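Local coordinates for phiAB6 tailspike (Unidentified phage, PDB 5JS4), which probably binds and fragments the exopolysaccharide of Acinetobacter baumannii as a trimeric, beta-helical phage tailspike, at residues Val562-Val570 against Tyr580-Lys588; Ile649-Leu660 against Pro708-Ser719. One frame throughout, in Å; residues are numbered along the deposited sequence.

Contact 1: Val562-Val570 against Tyr580-Lys588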
# COMPACT_ATOMS: atom_id res chain seq x y z
N VAL A 562 -22.55 6.78 25.83
CA VAL A 562 -23.22 5.69 26.55
C VAL A 562 -24.68 5.49 26.12
O VAL A 562 -25.48 4.93 26.86
CB VAL A 562 -23.14 5.90 28.09
CG1 VAL A 562 -21.71 5.74 28.56
CG2 VAL A 562 -23.71 7.25 28.50
N THR A 563 -25.00 5.94 24.91
CA THR A 563 -26.31 5.65 24.33
C THR A 563 -26.32 4.21 23.84
O THR A 563 -25.27 3.61 23.64
CB THR A 563 -26.59 6.56 23.12
OG1 THR A 563 -25.56 6.39 22.15
CG2 THR A 563 -26.65 8.02 23.55
N PRO A 564 -27.53 3.65 23.64
CA PRO A 564 -27.58 2.37 22.93
C PRO A 564 -27.25 2.54 21.45
O PRO A 564 -27.14 3.67 20.96
CB PRO A 564 -29.04 1.93 23.11
CG PRO A 564 -29.79 3.20 23.28
CD PRO A 564 -28.86 4.12 24.03
N LEU A 565 -27.06 1.42 20.76
CA LEU A 565 -26.93 1.42 19.31
C LEU A 565 -28.27 1.05 18.70
O LEU A 565 -29.11 0.44 19.35
CB LEU A 565 -25.91 0.37 18.85
CG LEU A 565 -24.50 0.42 19.38
CD1 LEU A 565 -23.66 -0.66 18.72
CD2 LEU A 565 -23.88 1.79 19.16
N VAL A 566 -28.44 1.41 17.44
CA VAL A 566 -29.54 0.90 16.64
C VAL A 566 -28.94 0.21 15.43
O VAL A 566 -28.09 0.78 14.74
CB VAL A 566 -30.48 2.03 16.18
CG1 VAL A 566 -31.50 1.51 15.18
CG2 VAL A 566 -31.18 2.64 17.38
N LYS A 567 -29.35 -1.03 15.20
CA LYS A 567 -28.95 -1.74 14.00
C LYS A 567 -30.09 -1.68 13.00
O LYS A 567 -31.26 -1.85 13.36
CB LYS A 567 -28.57 -3.18 14.33
CG LYS A 567 -27.32 -3.26 15.18
CD LYS A 567 -26.76 -4.67 15.27
CE LYS A 567 -26.11 -5.11 13.98
NZ LYS A 567 -25.49 -6.46 14.11
N ARG A 568 -29.74 -1.40 11.75
CA ARG A 568 -30.71 -1.37 10.67
C ARG A 568 -30.40 -2.50 9.71
O ARG A 568 -29.24 -2.78 9.42
CB ARG A 568 -30.68 -0.03 9.94
CG ARG A 568 -30.90 1.17 10.84
CD ARG A 568 -31.36 2.38 10.05
NE ARG A 568 -30.42 2.72 8.99
CZ ARG A 568 -30.69 3.53 7.96
NH1 ARG A 568 -31.89 4.10 7.83
NH2 ARG A 568 -29.76 3.77 7.05
N ARG A 569 -31.45 -3.17 9.24
CA ARG A 569 -31.28 -4.35 8.41
C ARG A 569 -32.35 -4.37 7.33
O ARG A 569 -33.52 -4.13 7.62
CB ARG A 569 -31.38 -5.61 9.27
CG ARG A 569 -31.25 -6.91 8.51
CD ARG A 569 -30.91 -8.05 9.45
NE ARG A 569 -31.30 -9.34 8.91
CZ ARG A 569 -31.13 -10.50 9.54
NH1 ARG A 569 -30.54 -10.55 10.73
NH2 ARG A 569 -31.54 -11.62 8.96
N VAL A 570 -31.94 -4.65 6.10
CA VAL A 570 -32.89 -4.75 5.00
C VAL A 570 -33.81 -5.95 5.22
O VAL A 570 -33.34 -7.06 5.50
CB VAL A 570 -32.20 -4.83 3.61
CG1 VAL A 570 -31.36 -6.09 3.47
CG2 VAL A 570 -33.23 -4.74 2.49
N TYR A 580 -36.21 -1.37 2.14
CA TYR A 580 -36.64 -0.92 3.46
C TYR A 580 -35.71 -1.52 4.51
O TYR A 580 -35.65 -2.74 4.67
CB TYR A 580 -38.09 -1.31 3.76
CG TYR A 580 -38.47 -0.89 5.17
CD1 TYR A 580 -38.62 0.46 5.48
CD2 TYR A 580 -38.64 -1.82 6.18
CE1 TYR A 580 -38.93 0.86 6.77
CE2 TYR A 580 -38.96 -1.43 7.47
CZ TYR A 580 -39.11 -0.09 7.76
OH TYR A 580 -39.42 0.30 9.04
N LEU A 581 -34.99 -0.64 5.21
CA LEU A 581 -34.13 -1.04 6.31
C LEU A 581 -34.87 -0.82 7.62
O LEU A 581 -35.26 0.31 7.93
CB LEU A 581 -32.81 -0.27 6.29
CG LEU A 581 -31.70 -0.85 5.39
CD1 LEU A 581 -32.11 -0.90 3.93
CD2 LEU A 581 -30.41 -0.05 5.55
N ALA A 582 -35.10 -1.90 8.37
CA ALA A 582 -35.81 -1.85 9.64
C ALA A 582 -34.81 -1.65 10.77
O ALA A 582 -33.68 -2.11 10.69
CB ALA A 582 -36.59 -3.13 9.85
N SER A 583 -35.26 -0.99 11.84
CA SER A 583 -34.41 -0.65 12.98
C SER A 583 -34.74 -1.52 14.18
O SER A 583 -35.91 -1.75 14.48
CB SER A 583 -34.60 0.82 13.36
OG SER A 583 -34.08 1.66 12.35
N ASP A 584 -33.71 -1.98 14.88
CA ASP A 584 -33.91 -2.73 16.12
C ASP A 584 -33.82 -1.81 17.34
O ASP A 584 -33.59 -0.59 17.22
CB ASP A 584 -32.99 -3.96 16.19
CG ASP A 584 -31.59 -3.66 16.73
OD1 ASP A 584 -31.17 -2.49 16.82
OD2 ASP A 584 -30.90 -4.65 17.09
N THR A 585 -34.05 -2.40 18.50
CA THR A 585 -33.94 -1.73 19.79
C THR A 585 -33.24 -2.69 20.75
O THR A 585 -33.60 -3.86 20.86
CB THR A 585 -35.33 -1.39 20.36
OG1 THR A 585 -36.05 -0.58 19.43
CG2 THR A 585 -35.21 -0.64 21.69
N TYR A 586 -32.22 -2.19 21.44
CA TYR A 586 -31.55 -2.96 22.48
C TYR A 586 -31.06 -1.96 23.52
O TYR A 586 -29.95 -1.43 23.42
CB TYR A 586 -30.41 -3.79 21.89
CG TYR A 586 -29.79 -4.85 22.79
CD1 TYR A 586 -30.09 -4.96 24.16
CD2 TYR A 586 -28.86 -5.73 22.27
CE1 TYR A 586 -29.49 -5.93 24.95
CE2 TYR A 586 -28.25 -6.70 23.05
CZ TYR A 586 -28.57 -6.79 24.39
OH TYR A 586 -27.95 -7.76 25.15
N THR A 587 -31.92 -1.70 24.49
CA THR A 587 -31.60 -0.84 25.62
C THR A 587 -31.52 -1.71 26.86
O THR A 587 -31.70 -2.93 26.81
CB THR A 587 -32.67 0.23 25.82
OG1 THR A 587 -33.87 -0.37 26.33
CG2 THR A 587 -32.97 0.97 24.52
N LYS A 588 -31.28 -1.08 28.01
CA LYS A 588 -31.33 -1.82 29.26
C LYS A 588 -32.70 -2.41 29.56
O LYS A 588 -32.80 -3.38 30.32
CB LYS A 588 -30.91 -0.92 30.41
CG LYS A 588 -29.41 -0.77 30.56
CD LYS A 588 -29.10 0.07 31.77
CE LYS A 588 -27.65 -0.03 32.16
NZ LYS A 588 -27.40 0.95 33.25
O HOH W 1 -27.66 -1.15 21.88
O HOH W 2 -31.43 0.47 20.88
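D584 grips K567 across a beta hairpin whose two strands, 566-573 and 579-586, run antiparallel. The first is the outermost strand of its sheet within the chain, yet V566 to R569 pair in parallel with a strand of the second subunit, so the sheet runs on across that interface.

Backbone hydrogen bonds set the register. R569 and A582 form a hydrogen-bonded pair, with A582 N to R569 O at 2.8 Å. Further along, D584 N donates to K567 O. The neighbouring bond ends on a side chain instead of a carbonyl: K567 N donates to D584 OD1 at 2.8 Å, nearly straight at 169°, and reaches it from above the carboxylate plane. With chi1 at 85°, CG lies between the backbone N and the carbonyl carbon of D584, which turns OD1 to K567 N. OD2 forms salt bridges to R591 and to R569 of the third subunit, so both carboxylate oxygens are engaged.

Where the strands part, two waters replace direct bonds. One links L565 N to Y586 O; the other links L565 O to Y586 N.

L581 CD1 lies 3.9 Å from V570 CB. L581 CD2 lies over one face of the R568 guanidinium, toward its rim; that group is salt-bridged to D553 of the second subunit. V566 CG1 rests 3.7 Å from S583 CB. The S583 hydroxyl lies beside the aliphatic part of R568, with S583 OG 3.6 Å from R568 CG.

Contact 2: Ile649-Leu660 against Pro708-Ser719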
# COMPACT_ATOMS: atom_id res chain seq x y z
N ILE A 649 -41.93 0.40 33.97
CA ILE A 649 -42.63 -0.16 32.84
C ILE A 649 -43.52 0.94 32.27
O ILE A 649 -44.27 1.58 33.01
CB ILE A 649 -43.52 -1.34 33.28
CG1 ILE A 649 -42.64 -2.50 33.78
CG2 ILE A 649 -44.43 -1.80 32.15
CD1 ILE A 649 -43.39 -3.48 34.65
N THR A 650 -43.46 1.14 30.95
CA THR A 650 -44.30 2.12 30.29
C THR A 650 -45.11 1.43 29.20
O THR A 650 -44.56 1.00 28.19
CB THR A 650 -43.46 3.27 29.70
OG1 THR A 650 -42.66 3.86 30.73
CG2 THR A 650 -44.37 4.35 29.09
N ASN A 651 -46.41 1.28 29.45
CA ASN A 651 -47.33 0.75 28.46
C ASN A 651 -46.89 -0.61 27.93
O ASN A 651 -46.92 -0.86 26.73
CB ASN A 651 -47.48 1.74 27.30
CG ASN A 651 -48.70 1.47 26.44
OD1 ASN A 651 -49.66 0.83 26.88
ND2 ASN A 651 -48.68 1.98 25.22
N GLY A 652 -46.49 -1.48 28.85
CA GLY A 652 -45.89 -2.77 28.51
C GLY A 652 -46.88 -3.86 28.17
O GLY A 652 -48.08 -3.75 28.42
N HIS A 653 -46.35 -4.94 27.62
CA HIS A 653 -47.13 -6.14 27.31
C HIS A 653 -46.90 -7.15 28.43
O HIS A 653 -45.80 -7.26 28.95
CB HIS A 653 -46.65 -6.73 25.98
CG HIS A 653 -46.70 -5.76 24.84
ND1 HIS A 653 -47.88 -5.37 24.25
CD2 HIS A 653 -45.71 -5.13 24.16
CE1 HIS A 653 -47.62 -4.53 23.26
NE2 HIS A 653 -46.31 -4.37 23.19
N ILE A 654 -47.95 -7.88 28.82
CA ILE A 654 -47.85 -8.82 29.93
C ILE A 654 -48.49 -10.16 29.58
O ILE A 654 -49.65 -10.23 29.19
CB ILE A 654 -48.52 -8.29 31.22
CG1 ILE A 654 -47.85 -6.98 31.65
CG2 ILE A 654 -48.43 -9.33 32.34
CD1 ILE A 654 -48.55 -6.27 32.79
N VAL A 655 -47.71 -11.22 29.76
CA VAL A 655 -48.17 -12.58 29.58
C VAL A 655 -47.82 -13.35 30.84
O VAL A 655 -46.68 -13.31 31.30
CB VAL A 655 -47.49 -13.22 28.36
CG1 VAL A 655 -47.87 -14.70 28.25
CG2 VAL A 655 -47.87 -12.47 27.08
N VAL A 656 -48.79 -14.03 31.42
CA VAL A 656 -48.53 -14.93 32.54
C VAL A 656 -48.50 -16.35 32.01
O VAL A 656 -49.31 -16.75 31.17
CB VAL A 656 -49.57 -14.74 33.67
CG1 VAL A 656 -49.43 -15.81 34.74
CG2 VAL A 656 -49.39 -13.37 34.30
N GLY A 657 -47.54 -17.11 32.51
CA GLY A 657 -47.31 -18.48 32.08
C GLY A 657 -48.10 -19.50 32.85
O GLY A 657 -49.13 -19.21 33.45
N SER A 658 -47.58 -20.72 32.84
CA SER A 658 -48.31 -21.91 33.24
C SER A 658 -48.03 -22.28 34.70
O SER A 658 -46.87 -22.29 35.09
CB SER A 658 -47.83 -23.05 32.35
OG SER A 658 -47.88 -22.65 31.00
N PRO A 659 -49.07 -22.58 35.49
CA PRO A 659 -48.79 -22.91 36.89
C PRO A 659 -48.49 -24.39 37.14
O PRO A 659 -49.15 -25.27 36.58
CB PRO A 659 -50.10 -22.54 37.59
CG PRO A 659 -51.14 -22.83 36.56
CD PRO A 659 -50.52 -22.49 35.24
N LEU A 660 -47.48 -24.63 37.97
CA LEU A 660 -47.22 -25.93 38.56
C LEU A 660 -47.83 -25.89 39.95
O LEU A 660 -47.37 -25.14 40.81
CB LEU A 660 -45.71 -26.17 38.65
CG LEU A 660 -45.00 -26.43 37.32
CD1 LEU A 660 -43.53 -26.06 37.38
CD2 LEU A 660 -45.16 -27.88 36.90
N PRO A 708 -49.86 -21.39 43.41
CA PRO A 708 -49.00 -22.29 42.66
C PRO A 708 -47.67 -22.50 43.36
O PRO A 708 -47.24 -21.65 44.15
CB PRO A 708 -48.79 -21.57 41.32
CG PRO A 708 -49.89 -20.57 41.24
CD PRO A 708 -50.16 -20.16 42.65
N HIS A 709 -47.03 -23.62 43.10
CA HIS A 709 -45.67 -23.85 43.57
C HIS A 709 -44.67 -23.06 42.73
O HIS A 709 -43.69 -22.53 43.24
CB HIS A 709 -45.34 -25.34 43.50
CG HIS A 709 -44.19 -25.74 44.36
ND1 HIS A 709 -42.88 -25.53 44.02
CD2 HIS A 709 -44.17 -26.35 45.57
CE1 HIS A 709 -42.10 -25.99 44.97
NE2 HIS A 709 -42.85 -26.50 45.93
N ARG A 710 -44.95 -22.99 41.43
CA ARG A 710 -44.04 -22.36 40.48
C ARG A 710 -44.84 -21.85 39.29
O ARG A 710 -45.78 -22.51 38.84
CB ARG A 710 -42.98 -23.38 40.02
CG ARG A 710 -42.06 -22.92 38.90
CD ARG A 710 -40.96 -23.94 38.64
NE ARG A 710 -40.11 -23.58 37.50
CZ ARG A 710 -38.80 -23.32 37.54
NH1 ARG A 710 -38.11 -23.37 38.67
NH2 ARG A 710 -38.17 -23.01 36.41
N PHE A 711 -44.49 -20.67 38.81
CA PHE A 711 -45.08 -20.14 37.58
C PHE A 711 -44.18 -19.08 36.96
O PHE A 711 -43.37 -18.45 37.64
CB PHE A 711 -46.49 -19.58 37.82
CG PHE A 711 -46.53 -18.33 38.67
CD1 PHE A 711 -46.60 -18.42 40.05
CD2 PHE A 711 -46.52 -17.07 38.08
CE1 PHE A 711 -46.65 -17.28 40.83
CE2 PHE A 711 -46.57 -15.92 38.86
CZ PHE A 711 -46.64 -16.03 40.24
N THR A 712 -44.35 -18.89 35.66
CA THR A 712 -43.58 -17.97 34.86
C THR A 712 -44.42 -16.74 34.52
O THR A 712 -45.64 -16.84 34.39
CB THR A 712 -43.17 -18.66 33.54
OG1 THR A 712 -42.30 -19.76 33.85
CG2 THR A 712 -42.47 -17.71 32.57
N VAL A 713 -43.76 -15.60 34.39
CA VAL A 713 -44.34 -14.43 33.73
C VAL A 713 -43.40 -13.95 32.63
O VAL A 713 -42.18 -14.14 32.70
CB VAL A 713 -44.65 -13.27 34.72
CG1 VAL A 713 -45.50 -13.77 35.87
CG2 VAL A 713 -43.38 -12.61 35.22
N ALA A 714 -43.97 -13.31 31.62
CA ALA A 714 -43.20 -12.67 30.57
C ALA A 714 -43.78 -11.28 30.39
O ALA A 714 -45.00 -11.12 30.32
CB ALA A 714 -43.29 -13.46 29.27
N PHE A 715 -42.92 -10.27 30.33
CA PHE A 715 -43.39 -8.90 30.17
C PHE A 715 -42.36 -8.02 29.49
O PHE A 715 -41.17 -8.36 29.44
CB PHE A 715 -43.83 -8.31 31.52
CG PHE A 715 -42.71 -8.09 32.51
CD1 PHE A 715 -42.19 -9.16 33.23
CD2 PHE A 715 -42.22 -6.81 32.75
CE1 PHE A 715 -41.18 -8.96 34.15
CE2 PHE A 715 -41.20 -6.61 33.67
CZ PHE A 715 -40.68 -7.68 34.37
N THR A 716 -42.84 -6.90 28.96
CA THR A 716 -41.97 -5.90 28.36
C THR A 716 -42.09 -4.60 29.13
O THR A 716 -43.12 -4.32 29.74
CB THR A 716 -42.31 -5.65 26.88
OG1 THR A 716 -43.62 -5.07 26.77
CG2 THR A 716 -42.26 -6.95 26.09
N ALA A 717 -41.02 -3.81 29.10
CA ALA A 717 -40.98 -2.52 29.81
C ALA A 717 -41.40 -1.36 28.91
O ALA A 717 -41.53 -0.24 29.38
CB ALA A 717 -39.60 -2.28 30.39
N THR A 718 -41.59 -1.64 27.62
CA THR A 718 -42.16 -0.67 26.70
C THR A 718 -43.19 -1.35 25.81
O THR A 718 -43.25 -2.58 25.76
CB THR A 718 -41.11 -0.01 25.78
OG1 THR A 718 -40.68 -0.94 24.78
CG2 THR A 718 -39.92 0.50 26.57
N SER A 719 -43.97 -0.55 25.10
CA SER A 719 -44.90 -1.07 24.12
C SER A 719 -44.15 -1.57 22.89
O SER A 719 -44.78 -2.17 22.02
CB SER A 719 -45.90 0.00 23.70
OG SER A 719 -45.25 1.05 23.00
OXT SER A 719 -42.94 -1.38 22.73
O HOH W 3 -43.82 2.33 25.82
O HOH W 4 -46.18 3.53 24.54
O HOH W 5 -45.42 -5.00 31.15
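The C-terminal carboxylate of S719 meets the edge of the H653 ring. H653 NE2 donates to S719 O at 2.9 Å. The oxygen lies about 17° out of the ring plane, and NE2 approaches from above the carboxylate plane. Y607 also bonds this oxygen, while K592 forms a salt bridge to OXT. H653 ND1 bonds T613 of the second subunit, so both ring nitrogens have partners.

The T716 hydroxyl, not its carbonyl, accepts the H653 backbone N-H. T716 OG1 lies 2.9 Å from H653 N and donates to T718 O. A chi1 of 66° places OG1 between the backbone N and carbonyl carbon of T716, 3.3 Å from H653 CD2. Nearby, T650 N donates to A717 O. Water joins T650 O to S719 N, and another water joins N651 ND2 to S719 OG.

The middle is an antiparallel beta ladder at one edge of a six-stranded sheet within this chain. V655 and A714 form a hydrogen-bonded pair, with A714 N to V655 O at 2.7 Å. On the face carrying I654, V656, V713 and F715, V656 CG2 meets V713 CG1 at 4.2 Å. I649 crosses F715 at about a right angle, I649 CD1 being 3.9 Å from F715 CE2.

The register slips by one residue beyond V656. H709 and R710 both face L660 in a classic beta bulge, and the backbone N of each donates to L660 O. L660 lies alongside the extended R710 chain, with L660 CD1 3.6 Å from R710 CD. The R710 guanidinium continues to D615, and to N651 and G652 of the third subunit.

Contact 1 closes before contact 2 opens along the chain. Their centres are 24 Å apart, and their nearest atoms about 6 Å apart, so they do not touch. Both reach the same antiparallel sheet, six-stranded within this chain; 649-650 belongs to another sheet. Contact 1 joins the first two strands, 566-573 and 579-586, at one edge. Strands 591-597 and 602-615 lie between, and contact 2 joins strands 708-715 and 654-661 at the other edge. The C-terminal strand is therefore inserted between 602-615 and 654-661. The sheet spans residues from beyond the beta-helix to near the C-terminus, and both contacts touch the second and third subunits.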